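Local coordinates for uncharacterized protein (Bacteroides dorei DSM 17855, PDB 5TGF) that is of undetermined function but, as a member of the beta-lactamase-related serine hydrolase family, probably hydrolyses an amide or ester bond through a nucleophilic serine, at residues A[91-96]-A[131-136]; A[105-110]-A[240-245]; A[111-116]-A[145-150]; A[121-126]-A[185-190]. One frame throughout, in Å; residues are numbered along the deposited sequence.

Contact 1: A[91-96]-A[131-136]; sequences RGDAKG and EILSLD
K95 lays the end of its side chain over main-chain carbonyls of 133-135, near the end of helix 125-133, with CE 3.5 Å from the O of L133. Its CG stands anti to the carbonyl carbon, and the chain then bends twice, at chi3 (-68°) and chi4 (-64°), so that the ammonium curls round instead of reaching straight out. There NZ gives hydrogen bonds to two main-chain oxygens, O of L133 at 2.9 Å and O of L135 at 3.1 Å, lying above the plane of each carbonyl and off its lone pairs. The third grip is a salt bridge from K95 NZ to OD1 of D93 at 2.8 Å, approached from above the carboxylate plane. The same OD1 takes the backbone N-H of K95 on its anti lone pair, which makes an Asx turn at the start of the short 3-10 segment 94-96.

The ammonium thus meets main-chain oxygens near the C-terminal end of helix 125-133, where its charge would probably suit the helix dipole. The contact joins the loop between helices 83-86 and 100-103 to the tail of helix 125-133, within the beta-lactamase-type domain. D93, with CG anti to its backbone N (chi1 -163°), holds the ammonium from within its own segment. D93 and L133 run alongside each other, antiparallel, OD2 of D93 coming 4.0 Å from CD1 of L133. The side chains of I132 and L135 end farther from 91-96 and pack on L150 of helix 150-163, whereas L133 also touches Q89.

Contact 2: A[105-110]-A[240-245]; sequences SHTSGV and DQVRNA
Neither segment is regular helix or strand, and no direct hydrogen bond joins the two; the backbones come closest at S105 and Q241, whose CA atoms are 5.8 Å apart. The second segment folds back in a type II' beta turn from V242 to A245. D240 OD1 braces the start of that turn by accepting the backbone N-H of both V242 and R243, an Asx turn and a wider Asx motif on one oxygen.

Four side chains meet at close range. S105 points its CB at Q241, with the two CB atoms 3.6 Å apart, while the rest of the glutamine bends away at chi2 and sends NE2 to the O of T236. T107 holds OG1 in the crowded position between backbone N and carbonyl carbon (chi1 57°), which turns its methyl CG2 across to CB of A245 at 3.8 Å and brings it near CA of V242. The hydroxyls of T107 and S105 are hydrogen-bonded to each other, OG1 to OG 2.7 Å, and S105 OG also bonds to the O of R101. T107 OG1 shares a further hydrogen bond of 3.0 Å with a water that donates to the O of V242 at 3.0 Å.

The contact lies in the buried interior beside the probable active site of this beta-lactamase-like fold: the neighbouring H106 meets the ring of Y147, the tyrosine of a putative SxxK-type catalytic set. Its chemistry is thus divided, methyl against methyl on one side and hydroxyl groups on the other, where the polar link between the segments runs through one water.

Contact 3: A[111-116]-A[145-150]; sequences RPYLPA and FEYGGL
Y147 belongs to a probable SxxK-type active site of the serine beta-lactamase fold, where its OH is hydrogen-bonded to S58 and K61, and the loop that carries it, 145-150, is fastened here to residues 111-116. The tight part centres on P112 O, which receives two backbone donors at the approach to helix 150-163. The N-H of G149 arrives at 2.9 Å in the carbonyl plane, on a lone pair, with an N-H...O angle of 166°; the N-H of L150, at 3.1 Å, comes from above that plane. P112 and G148 bring their CA atoms within 3.9 Å of each other, an approach at which a CB on G148 would clash with CA of P112. A CB on G149 would likewise run into the ring of Y113. L150, buried, completes this part: its CD1 lies 3.3 Å from O of R111, and beyond it L114 crosses the leucine at about a right angle, CD2 to CD1 of L150.

Toward solvent the two segments meet by van der Waals contact, without hydrogen bonds between them. Y113 is exposed; its CB starts off away from the other segment, but CG anti to the carbonyl carbon (chi1 -59°) brings the ring obliquely against G148 and G149. A glycerol, probably from crystallisation, lies near this tyrosine. Partly exposed E146, extended beyond CG, crosses P112 at about a right angle and lays its carboxylate carbon CD 3.7 Å from CG of the proline. At the outer end, R111 NE bonds within its own segment to the O of Y113 at 2.9 Å, that oxygen lying in the guanidinium plane and the donor nearly along the C=O axis.

Contact 4: A[121-126]-A[185-190]; sequences NYNHLD and HFAPVN
N121 opens the segment with its side chain crossing V189 at about a right angle, OD1 4.2 Å from the valine CG1, while its own carbonyl O faces V189 CB. Y122 sets off from the backbone away from 185-190, and its OH is hydrogen-bonded to E131 on helix 125-133; what it gives to the contact is its backbone, whose O sits 3.7 Å from V189 CG2.

N123 carries the polar grip. With CG anti to the carbonyl carbon (chi1 -69°), its amide reaches the other segment and OD1 accepts the backbone N-H of V189 at 2.8 Å, nearly straight at 166° and in the plane of the carbonyl. The same oxygen is hemmed in by carbon, with CA of P188 at 3.3 Å and CG2 of V189 at 3.4 Å. At the other end of the amide, ND2 donates a hydrogen bond to a water 3.2 Å away, and that water donates in turn to the O of V189 at 2.6 Å. An asparagine side chain thus pairs with both polar backbone atoms of one residue, N-H directly and C=O through water; N123 and V189 both lie in loop. The contact ties the lead-in to helix 125-133 to the loop between helices 167-179 and 198-201, near the surface of the helical part of the fold. P188, preceded by a cis peptide bond, crosses N123 obliquely. H124 then takes the N-cap position, its ND1 bonded to E166, and L125 begins the helix, packing on M198 and F167.

How the contacts relate
Contacts 1, 2 and 3 touch one another pairwise on the approach to helix 150-163, with centres about 13 Å apart for contacts 2 and 3, about 14 Å for 1 and 3 and about 18 Å for 1 and 2. H106 O and E146 N, 2.9 Å apart, probably join contacts 2 and 3 by a hydrogen bond close to the putative active-site tyrosine. I132 CG2 packs on V110 CG1 at 4.0 Å between contacts 1 and 2, and L135 CD2 on P115 CG at 3.9 Å between 1 and 3. Contact 4 touches contact 1, through the probable hydrogen bond of Y122 to E131, but not 2 or 3; its centre is about 17 Å from that of contact 3, nearest atoms about 5 Å apart.

Contact 1: A[91-96]-A[131-136]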
loop_
_atom_site.group_PDB
_atom_site.type_symbol
_atom_site.label_atom_id
_atom_site.label_comp_id
_atom_site.label_asym_id
_atom_site.label_seq_id
_atom_site.Cartn_x
_atom_site.Cartn_y
_atom_site.Cartn_z
ATOM N N ARG A 91 -9.875 22.663 13.514
ATOM C CA ARG A 91 -9.596 23.312 14.809
ATOM C C ARG A 91 -10.852 23.245 15.669
ATOM O O ARG A 91 -11.957 23.405 15.166
ATOM C CB ARG A 91 -9.208 24.782 14.637
ATOM C CG ARG A 91 -7.796 25.040 14.134
ATOM C CD ARG A 91 -6.735 24.842 15.227
ATOM N NE ARG A 91 -5.396 25.241 14.784
ATOM C CZ ARG A 91 -4.266 24.992 15.448
ATOM N NH1 ARG A 91 -4.283 24.314 16.608
ATOM N NH2 ARG A 91 -3.109 25.406 14.938
ATOM N N GLY A 92 -10.692 22.925 16.947
ATOM C CA GLY A 92 -11.831 22.731 17.827
ATOM C C GLY A 92 -12.233 21.283 18.003
ATOM O O GLY A 92 -13.054 20.962 18.863
ATOM N N ASP A 93 -11.692 20.421 17.144
ATOM C CA ASP A 93 -11.965 18.990 17.156
ATOM C C ASP A 93 -10.695 18.308 17.669
ATOM O O ASP A 93 -9.578 18.745 17.391
ATOM C CB ASP A 93 -12.314 18.555 15.718
ATOM C CG ASP A 93 -13.013 17.205 15.649
ATOM O OD1 ASP A 93 -12.306 16.170 15.709
ATOM O OD2 ASP A 93 -14.258 17.176 15.529
ATOM N N ALA A 94 -10.847 17.271 18.472
ATOM C CA ALA A 94 -9.683 16.492 18.910
ATOM C C ALA A 94 -8.876 15.891 17.743
ATOM O O ALA A 94 -7.681 15.645 17.880
ATOM C CB ALA A 94 -10.131 15.392 19.857
ATOM N N LYS A 95 -9.530 15.654 16.604
ATOM C CA LYS A 95 -8.850 15.131 15.426
ATOM C C LYS A 95 -7.851 16.113 14.839
ATOM O O LYS A 95 -7.009 15.704 14.047
ATOM C CB LYS A 95 -9.852 14.774 14.318
ATOM C CG LYS A 95 -10.765 13.611 14.675
ATOM C CD LYS A 95 -11.570 13.115 13.486
ATOM C CE LYS A 95 -12.610 14.131 13.025
ATOM N NZ LYS A 95 -13.683 14.417 14.022
ATOM N N GLY A 96 -8.011 17.411 15.113
ATOM C CA GLY A 96 -7.110 18.416 14.548
ATOM C C GLY A 96 -5.650 18.189 14.917
ATOM O O GLY A 96 -4.746 18.627 14.195
ATOM N N GLU A 131 -17.199 14.984 5.406
ATOM C CA GLU A 131 -17.974 13.909 6.040
ATOM C C GLU A 131 -17.193 13.223 7.171
ATOM O O GLU A 131 -17.753 12.944 8.239
ATOM C CB GLU A 131 -18.438 12.883 5.039
ATOM C CG GLU A 131 -19.239 11.763 5.706
ATOM C CD GLU A 131 -20.208 11.063 4.784
ATOM O OE1 GLU A 131 -20.106 11.270 3.544
ATOM O OE2 GLU A 131 -21.055 10.287 5.294
ATOM N N ILE A 132 -15.893 13.005 6.974
ATOM C CA ILE A 132 -15.092 12.362 8.011
ATOM C C ILE A 132 -14.998 13.254 9.271
ATOM O O ILE A 132 -14.960 12.750 10.396
ATOM C CB ILE A 132 -13.700 11.979 7.479
ATOM C CG1 ILE A 132 -13.845 10.941 6.363
ATOM C CG2 ILE A 132 -12.787 11.489 8.621
ATOM C CD1 ILE A 132 -12.639 10.913 5.443
ATOM N N LEU A 133 -15.013 14.564 9.074
ATOM C CA LEU A 133 -14.883 15.520 10.182
ATOM C C LEU A 133 -16.003 15.332 11.212
ATOM O O LEU A 133 -15.772 15.507 12.386
ATOM C CB LEU A 133 -14.866 16.960 9.657
ATOM C CG LEU A 133 -14.922 18.100 10.694
ATOM C CD1 LEU A 133 -13.749 18.035 11.651
ATOM C CD2 LEU A 133 -14.968 19.436 9.996
ATOM N N SER A 134 -17.189 14.923 10.769
ATOM C CA SER A 134 -18.351 14.734 11.650
ATOM C C SER A 134 -18.264 13.506 12.564
ATOM O O SER A 134 -19.022 13.405 13.500
ATOM C CB SER A 134 -19.642 14.656 10.810
ATOM O OG SER A 134 -19.709 13.411 10.106
ATOM N N LEU A 135 -17.335 12.585 12.313
ATOM C CA LEU A 135 -17.310 11.292 12.996
ATOM C C LEU A 135 -16.451 11.341 14.258
ATOM O O LEU A 135 -15.327 11.826 14.252
ATOM C CB LEU A 135 -16.767 10.183 12.069
ATOM C CG LEU A 135 -17.558 9.912 10.777
ATOM C CD1 LEU A 135 -16.792 8.939 9.882
ATOM C CD2 LEU A 135 -18.984 9.433 11.055
ATOM N N ASP A 136 -16.968 10.757 15.325
ATOM C CA ASP A 136 -16.193 10.534 16.534
ATOM C C ASP A 136 -14.991 9.630 16.253
ATOM O O ASP A 136 -15.029 8.713 15.380
ATOM C CB ASP A 136 -17.039 9.809 17.594
ATOM C CG ASP A 136 -18.204 10.639 18.105
ATOM O OD1 ASP A 136 -18.121 11.891 18.124
ATOM O OD2 ASP A 136 -19.192 10.006 18.547
#

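Contact 2: A[105-110]-A[240-245]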
loop_
_atom_site.group_PDB
_atom_site.type_symbol
_atom_site.label_atom_id
_atom_site.label_comp_id
_atom_site.label_asym_id
_atom_site.label_seq_id
_atom_site.Cartn_x
_atom_site.Cartn_y
_atom_site.Cartn_z
ATOM N N SER A 105 -0.246 5.463 9.227
ATOM C CA SER A 105 0.248 4.279 9.916
ATOM C C SER A 105 -0.859 3.549 10.668
ATOM O O SER A 105 -0.577 2.626 11.418
ATOM C CB SER A 105 1.363 4.653 10.881
ATOM O OG SER A 105 0.883 5.529 11.904
ATOM N N HIS A 106 -2.124 3.918 10.407
ATOM C CA HIS A 106 -3.270 3.317 11.039
ATOM C C HIS A 106 -3.289 3.501 12.561
ATOM O O HIS A 106 -3.755 2.609 13.284
ATOM C CB HIS A 106 -3.373 1.853 10.661
ATOM C CG HIS A 106 -3.420 1.652 9.184
ATOM N ND1 HIS A 106 -4.439 2.172 8.413
ATOM C CD2 HIS A 106 -2.537 1.095 8.323
ATOM C CE1 HIS A 106 -4.192 1.917 7.140
ATOM N NE2 HIS A 106 -3.069 1.228 7.070
ATOM N N THR A 107 -2.631 4.565 13.036
ATOM C CA THR A 107 -2.540 4.817 14.475
ATOM C C THR A 107 -3.232 6.142 14.852
ATOM O O THR A 107 -3.061 6.617 15.961
ATOM C CB THR A 107 -1.107 4.798 15.010
ATOM O OG1 THR A 107 -0.297 5.759 14.312
ATOM C CG2 THR A 107 -0.497 3.430 14.854
ATOM N N SER A 108 -4.093 6.658 13.979
ATOM C CA SER A 108 -4.738 7.955 14.205
ATOM C C SER A 108 -5.932 7.911 15.166
ATOM O O SER A 108 -6.264 8.942 15.777
ATOM C CB SER A 108 -5.190 8.561 12.890
ATOM O OG SER A 108 -6.275 7.849 12.314
ATOM N N GLY A 109 -6.607 6.760 15.225
ATOM C CA GLY A 109 -7.904 6.622 15.884
ATOM C C GLY A 109 -9.102 7.127 15.122
ATOM O O GLY A 109 -10.213 7.161 15.671
ATOM N N VAL A 110 -8.911 7.520 13.861
ATOM C CA VAL A 110 -10.035 7.848 12.998
ATOM C C VAL A 110 -10.815 6.554 12.682
ATOM O O VAL A 110 -10.237 5.477 12.550
ATOM C CB VAL A 110 -9.566 8.552 11.723
ATOM C CG1 VAL A 110 -10.719 8.763 10.740
ATOM C CG2 VAL A 110 -8.913 9.874 12.080
ATOM N N ASP A 240 9.548 2.234 11.515
ATOM C CA ASP A 240 8.505 1.964 12.481
ATOM C C ASP A 240 7.649 3.210 12.688
ATOM O O ASP A 240 8.109 4.165 13.276
ATOM C CB ASP A 240 9.158 1.572 13.822
ATOM C CG ASP A 240 8.146 1.266 14.915
ATOM O OD1 ASP A 240 6.929 1.190 14.659
ATOM O OD2 ASP A 240 8.576 1.010 16.037
ATOM N N GLN A 241 6.411 3.188 12.215
ATOM C CA GLN A 241 5.481 4.272 12.491
ATOM C C GLN A 241 4.372 3.873 13.464
ATOM O O GLN A 241 3.473 4.660 13.759
ATOM C CB GLN A 241 4.909 4.830 11.174
ATOM C CG GLN A 241 5.952 5.315 10.189
ATOM C CD GLN A 241 6.717 6.544 10.679
ATOM O OE1 GLN A 241 6.348 7.142 11.673
ATOM N NE2 GLN A 241 7.773 6.936 9.959
ATOM N N VAL A 242 4.418 2.647 13.958
ATOM C CA VAL A 242 3.435 2.179 14.936
ATOM C C VAL A 242 3.885 2.644 16.325
ATOM O O VAL A 242 3.092 3.137 17.110
ATOM C CB VAL A 242 3.294 0.642 14.881
ATOM C CG1 VAL A 242 2.362 0.168 15.973
ATOM C CG2 VAL A 242 2.732 0.218 13.520
ATOM N N ARG A 243 5.174 2.492 16.592
ATOM C CA ARG A 243 5.811 2.968 17.817
ATOM C C ARG A 243 5.245 2.348 19.086
ATOM O O ARG A 243 5.356 1.142 19.245
ATOM C CB ARG A 243 5.853 4.468 17.777
ATOM C CG ARG A 243 6.623 4.846 16.528
ATOM C CD ARG A 243 6.978 6.271 16.508
ATOM N NE ARG A 243 7.344 6.749 15.182
ATOM C CZ ARG A 243 7.667 8.019 14.993
ATOM N NH1 ARG A 243 7.748 8.812 16.051
ATOM N NH2 ARG A 243 7.939 8.493 13.800
ATOM N N ASN A 244 4.642 3.122 19.977
ATOM C CA ASN A 244 4.129 2.544 21.231
ATOM C C ASN A 244 2.659 2.189 21.158
ATOM O O ASN A 244 2.059 1.815 22.165
ATOM C CB ASN A 244 4.346 3.504 22.401
ATOM C CG ASN A 244 5.804 3.788 22.644
ATOM O OD1 ASN A 244 6.612 2.875 22.798
ATOM N ND2 ASN A 244 6.157 5.065 22.660
ATOM N N ALA A 245 2.043 2.330 19.982
ATOM C CA ALA A 245 0.645 1.988 19.856
ATOM C C ALA A 245 0.449 0.497 20.160
ATOM O O ALA A 245 1.281 -0.332 19.772
ATOM C CB ALA A 245 0.140 2.335 18.449
HETATM O O HOH W 1 1.871 5.768 16.413
#

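Contact 3: A[111-116]-A[145-150]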
loop_
_atom_site.group_PDB
_atom_site.type_symbol
_atom_site.label_atom_id
_atom_site.label_comp_id
_atom_site.label_asym_id
_atom_site.label_seq_id
_atom_site.Cartn_x
_atom_site.Cartn_y
_atom_site.Cartn_z
ATOM N N ARG A 111 -12.136 6.658 12.607
ATOM C CA ARG A 111 -12.953 5.472 12.325
ATOM C C ARG A 111 -12.437 4.811 11.008
ATOM O O ARG A 111 -12.129 5.542 10.069
ATOM C CB ARG A 111 -14.398 5.919 12.158
ATOM C CG ARG A 111 -15.406 4.807 12.227
ATOM C CD ARG A 111 -16.774 5.306 11.799
ATOM N NE ARG A 111 -17.631 4.159 11.563
ATOM C CZ ARG A 111 -18.467 3.652 12.453
ATOM N NH1 ARG A 111 -18.642 4.262 13.610
ATOM N NH2 ARG A 111 -19.153 2.549 12.170
ATOM N N PRO A 112 -12.354 3.471 10.939
ATOM C CA PRO A 112 -11.865 2.841 9.710
ATOM C C PRO A 112 -12.626 3.162 8.418
ATOM O O PRO A 112 -11.991 3.421 7.394
ATOM C CB PRO A 112 -11.966 1.346 10.014
ATOM C CG PRO A 112 -11.783 1.262 11.512
ATOM C CD PRO A 112 -12.527 2.479 12.013
ATOM N N TYR A 113 -13.947 3.036 8.455
ATOM C CA TYR A 113 -14.814 3.255 7.285
ATOM C C TYR A 113 -16.076 4.005 7.704
ATOM O O TYR A 113 -16.382 4.098 8.904
ATOM C CB TYR A 113 -15.153 1.921 6.605
ATOM C CG TYR A 113 -13.905 1.210 6.153
ATOM C CD1 TYR A 113 -13.198 1.651 5.011
ATOM C CD2 TYR A 113 -13.339 0.215 6.928
ATOM C CE1 TYR A 113 -12.013 1.053 4.638
ATOM C CE2 TYR A 113 -12.132 -0.364 6.585
ATOM C CZ TYR A 113 -11.459 0.059 5.440
ATOM O OH TYR A 113 -10.234 -0.504 5.110
ATOM N N LEU A 114 -16.776 4.605 6.745
ATOM C CA LEU A 114 -18.023 5.328 7.103
ATOM C C LEU A 114 -19.021 4.330 7.774
ATOM O O LEU A 114 -18.984 3.156 7.465
ATOM C CB LEU A 114 -18.655 5.981 5.878
ATOM C CG LEU A 114 -17.870 7.100 5.178
ATOM C CD1 LEU A 114 -18.743 7.633 4.048
ATOM C CD2 LEU A 114 -17.454 8.227 6.091
ATOM N N PRO A 115 -19.900 4.814 8.678
ATOM C CA PRO A 115 -20.935 3.957 9.254
ATOM C C PRO A 115 -21.945 3.443 8.211
ATOM O O PRO A 115 -22.374 4.169 7.291
ATOM C CB PRO A 115 -21.641 4.851 10.255
ATOM C CG PRO A 115 -20.914 6.139 10.304
ATOM C CD PRO A 115 -20.097 6.222 9.046
ATOM N N ALA A 116 -22.271 2.182 8.340
ATOM C CA ALA A 116 -23.178 1.530 7.410
ATOM C C ALA A 116 -24.558 2.225 7.435
ATOM O O ALA A 116 -24.966 2.770 8.460
ATOM C CB ALA A 116 -23.287 0.048 7.758
ATOM N N PHE A 145 -3.149 0.495 17.168
ATOM C CA PHE A 145 -3.182 0.181 15.716
ATOM C C PHE A 145 -4.554 -0.351 15.301
ATOM O O PHE A 145 -5.107 -1.288 15.911
ATOM C CB PHE A 145 -2.121 -0.853 15.367
ATOM C CG PHE A 145 -2.038 -1.172 13.880
ATOM C CD1 PHE A 145 -1.197 -0.444 13.040
ATOM C CD2 PHE A 145 -2.748 -2.241 13.346
ATOM C CE1 PHE A 145 -1.096 -0.763 11.689
ATOM C CE2 PHE A 145 -2.659 -2.569 11.980
ATOM C CZ PHE A 145 -1.802 -1.828 11.160
ATOM N N GLU A 146 -5.170 0.323 14.336
ATOM C CA GLU A 146 -6.379 -0.181 13.728
ATOM C C GLU A 146 -6.451 0.222 12.268
ATOM O O GLU A 146 -6.594 1.385 11.928
ATOM C CB GLU A 146 -7.634 0.283 14.472
ATOM C CG GLU A 146 -8.911 -0.356 13.884
ATOM C CD GLU A 146 -10.198 0.062 14.600
ATOM O OE1 GLU A 146 -10.353 1.250 14.916
ATOM O OE2 GLU A 146 -11.092 -0.803 14.754
ATOM N N TYR A 147 -6.411 -0.788 11.415
ATOM C CA TYR A 147 -6.394 -0.602 9.951
ATOM C C TYR A 147 -7.690 -0.024 9.434
ATOM O O TYR A 147 -8.794 -0.354 9.898
ATOM C CB TYR A 147 -6.119 -1.932 9.290
ATOM C CG TYR A 147 -5.789 -1.924 7.815
ATOM C CD1 TYR A 147 -6.799 -2.076 6.858
ATOM C CD2 TYR A 147 -4.470 -1.921 7.389
ATOM C CE1 TYR A 147 -6.496 -2.120 5.499
ATOM C CE2 TYR A 147 -4.145 -1.972 6.034
ATOM C CZ TYR A 147 -5.167 -2.127 5.101
ATOM O OH TYR A 147 -4.881 -2.217 3.756
ATOM N N GLY A 148 -7.559 0.894 8.488
ATOM C CA GLY A 148 -8.735 1.474 7.853
ATOM C C GLY A 148 -8.393 2.340 6.684
ATOM O O GLY A 148 -7.254 2.316 6.224
ATOM N N GLY A 149 -9.399 3.047 6.183
ATOM C CA GLY A 149 -9.299 3.850 4.963
ATOM C C GLY A 149 -9.604 5.341 5.109
ATOM O O GLY A 149 -9.100 6.147 4.348
ATOM N N LEU A 150 -10.384 5.736 6.101
ATOM C CA LEU A 150 -10.745 7.154 6.216
ATOM C C LEU A 150 -9.578 8.071 6.540
ATOM O O LEU A 150 -9.534 9.189 6.035
ATOM C CB LEU A 150 -11.884 7.365 7.229
ATOM C CG LEU A 150 -13.200 6.618 6.952
ATOM C CD1 LEU A 150 -14.241 6.999 7.997
ATOM C CD2 LEU A 150 -13.702 6.973 5.567
#

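Contact 4: A[121-126]-A[185-190]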
loop_
_atom_site.group_PDB
_atom_site.type_symbol
_atom_site.label_atom_id
_atom_site.label_comp_id
_atom_site.label_asym_id
_atom_site.label_seq_id
_atom_site.Cartn_x
_atom_site.Cartn_y
_atom_site.Cartn_z
ATOM N N ASN A 121 -17.055 6.684 -1.418
ATOM C CA ASN A 121 -16.663 6.505 -2.824
ATOM C C ASN A 121 -16.352 7.881 -3.459
ATOM O O ASN A 121 -16.400 8.033 -4.680
ATOM C CB ASN A 121 -17.790 5.830 -3.629
ATOM C CG ASN A 121 -18.027 4.390 -3.225
ATOM O OD1 ASN A 121 -17.087 3.656 -2.951
ATOM N ND2 ASN A 121 -19.284 3.966 -3.236
ATOM N N TYR A 122 -16.015 8.869 -2.644
ATOM C CA TYR A 122 -15.834 10.240 -3.145
ATOM C C TYR A 122 -14.736 10.324 -4.205
ATOM O O TYR A 122 -13.673 9.789 -4.025
ATOM C CB TYR A 122 -15.475 11.179 -1.999
ATOM C CG TYR A 122 -16.660 11.509 -1.081
ATOM C CD1 TYR A 122 -17.570 12.482 -1.454
ATOM C CD2 TYR A 122 -16.833 10.880 0.141
ATOM C CE1 TYR A 122 -18.619 12.841 -0.626
ATOM C CE2 TYR A 122 -17.872 11.226 0.983
ATOM C CZ TYR A 122 -18.778 12.207 0.584
ATOM O OH TYR A 122 -19.846 12.620 1.378
ATOM N N ASN A 123 -14.975 11.122 -5.227
ATOM C CA ASN A 123 -13.924 11.458 -6.205
ATOM C C ASN A 123 -13.252 12.801 -5.927
ATOM O O ASN A 123 -12.322 13.197 -6.648
ATOM C CB ASN A 123 -14.488 11.414 -7.610
ATOM C CG ASN A 123 -14.831 10.025 -8.038
ATOM O OD1 ASN A 123 -14.033 9.101 -7.892
ATOM N ND2 ASN A 123 -15.977 9.876 -8.638
ATOM N N HIS A 124 -13.642 13.452 -4.834
ATOM C CA HIS A 124 -12.950 14.650 -4.380
ATOM C C HIS A 124 -12.704 14.609 -2.905
ATOM O O HIS A 124 -13.641 14.419 -2.092
ATOM C CB HIS A 124 -13.751 15.913 -4.737
ATOM C CG HIS A 124 -14.067 16.022 -6.185
ATOM N ND1 HIS A 124 -13.153 16.475 -7.113
ATOM C CD2 HIS A 124 -15.159 15.639 -6.887
ATOM C CE1 HIS A 124 -13.658 16.333 -8.328
ATOM N NE2 HIS A 124 -14.876 15.831 -8.214
ATOM N N LEU A 125 -11.451 14.788 -2.520
ATOM C CA LEU A 125 -11.117 14.638 -1.125
ATOM C C LEU A 125 -11.693 15.726 -0.224
ATOM O O LEU A 125 -11.977 15.479 0.948
ATOM C CB LEU A 125 -9.612 14.517 -0.956
ATOM C CG LEU A 125 -8.986 13.275 -1.566
ATOM C CD1 LEU A 125 -7.500 13.280 -1.203
ATOM C CD2 LEU A 125 -9.682 12.004 -1.084
ATOM N N ASP A 126 -11.905 16.930 -0.763
ATOM C CA ASP A 126 -12.497 17.967 0.070
ATOM C C ASP A 126 -13.883 17.592 0.577
ATOM O O ASP A 126 -14.192 17.807 1.757
ATOM C CB ASP A 126 -12.488 19.343 -0.615
ATOM C CG ASP A 126 -13.370 19.428 -1.862
ATOM O OD1 ASP A 126 -13.848 18.407 -2.414
ATOM O OD2 ASP A 126 -13.522 20.570 -2.353
ATOM N N HIS A 185 -4.448 4.844 -12.109
ATOM C CA HIS A 185 -5.173 5.975 -11.505
ATOM C C HIS A 185 -5.860 5.569 -10.198
ATOM O O HIS A 185 -6.251 4.407 -10.040
ATOM C CB HIS A 185 -6.230 6.548 -12.444
ATOM C CG HIS A 185 -7.090 5.530 -13.105
ATOM N ND1 HIS A 185 -8.151 4.925 -12.469
ATOM C CD2 HIS A 185 -7.032 4.984 -14.341
ATOM C CE1 HIS A 185 -8.730 4.076 -13.295
ATOM N NE2 HIS A 185 -8.042 4.054 -14.419
ATOM N N PHE A 186 -5.964 6.521 -9.275
ATOM C CA PHE A 186 -6.736 6.380 -8.020
ATOM C C PHE A 186 -8.194 6.786 -8.167
ATOM O O PHE A 186 -9.042 6.327 -7.404
ATOM C CB PHE A 186 -6.097 7.239 -6.925
ATOM C CG PHE A 186 -4.811 6.679 -6.369
ATOM C CD1 PHE A 186 -4.825 5.779 -5.306
ATOM C CD2 PHE A 186 -3.572 7.069 -6.895
ATOM C CE1 PHE A 186 -3.623 5.341 -4.737
ATOM C CE2 PHE A 186 -2.381 6.609 -6.340
ATOM C CZ PHE A 186 -2.406 5.735 -5.279
ATOM N N ALA A 187 -8.472 7.671 -9.123
ATOM C CA ALA A 187 -9.820 8.178 -9.384
ATOM C C ALA A 187 -10.028 8.205 -10.887
ATOM O O ALA A 187 -9.044 8.362 -11.633
ATOM C CB ALA A 187 -9.956 9.588 -8.826
ATOM N N PRO A 188 -11.288 8.080 -11.346
ATOM C CA PRO A 188 -12.479 7.880 -10.509
ATOM C C PRO A 188 -12.503 6.526 -9.821
ATOM O O PRO A 188 -11.930 5.531 -10.323
ATOM C CB PRO A 188 -13.641 8.000 -11.497
ATOM C CG PRO A 188 -13.060 7.619 -12.813
ATOM C CD PRO A 188 -11.598 7.984 -12.792
ATOM N N VAL A 189 -13.157 6.519 -8.671
ATOM C CA VAL A 189 -13.259 5.361 -7.790
ATOM C C VAL A 189 -14.297 4.392 -8.336
ATOM O O VAL A 189 -15.419 4.799 -8.614
ATOM C CB VAL A 189 -13.637 5.851 -6.382
ATOM C CG1 VAL A 189 -13.861 4.713 -5.411
ATOM C CG2 VAL A 189 -12.557 6.775 -5.877
ATOM N N ASN A 190 -13.900 3.141 -8.570
ATOM C CA ASN A 190 -14.821 2.056 -8.912
ATOM C C ASN A 190 -15.647 1.693 -7.679
ATOM O O ASN A 190 -15.103 1.548 -6.582
ATOM C CB ASN A 190 -14.049 0.817 -9.397
ATOM C CG ASN A 190 -14.937 -0.409 -9.578
ATOM O OD1 ASN A 190 -15.237 -1.128 -8.618
ATOM N ND2 ASN A 190 -15.391 -0.638 -10.801
HETATM O O HOH W 2 -16.743 6.887 -9.462
#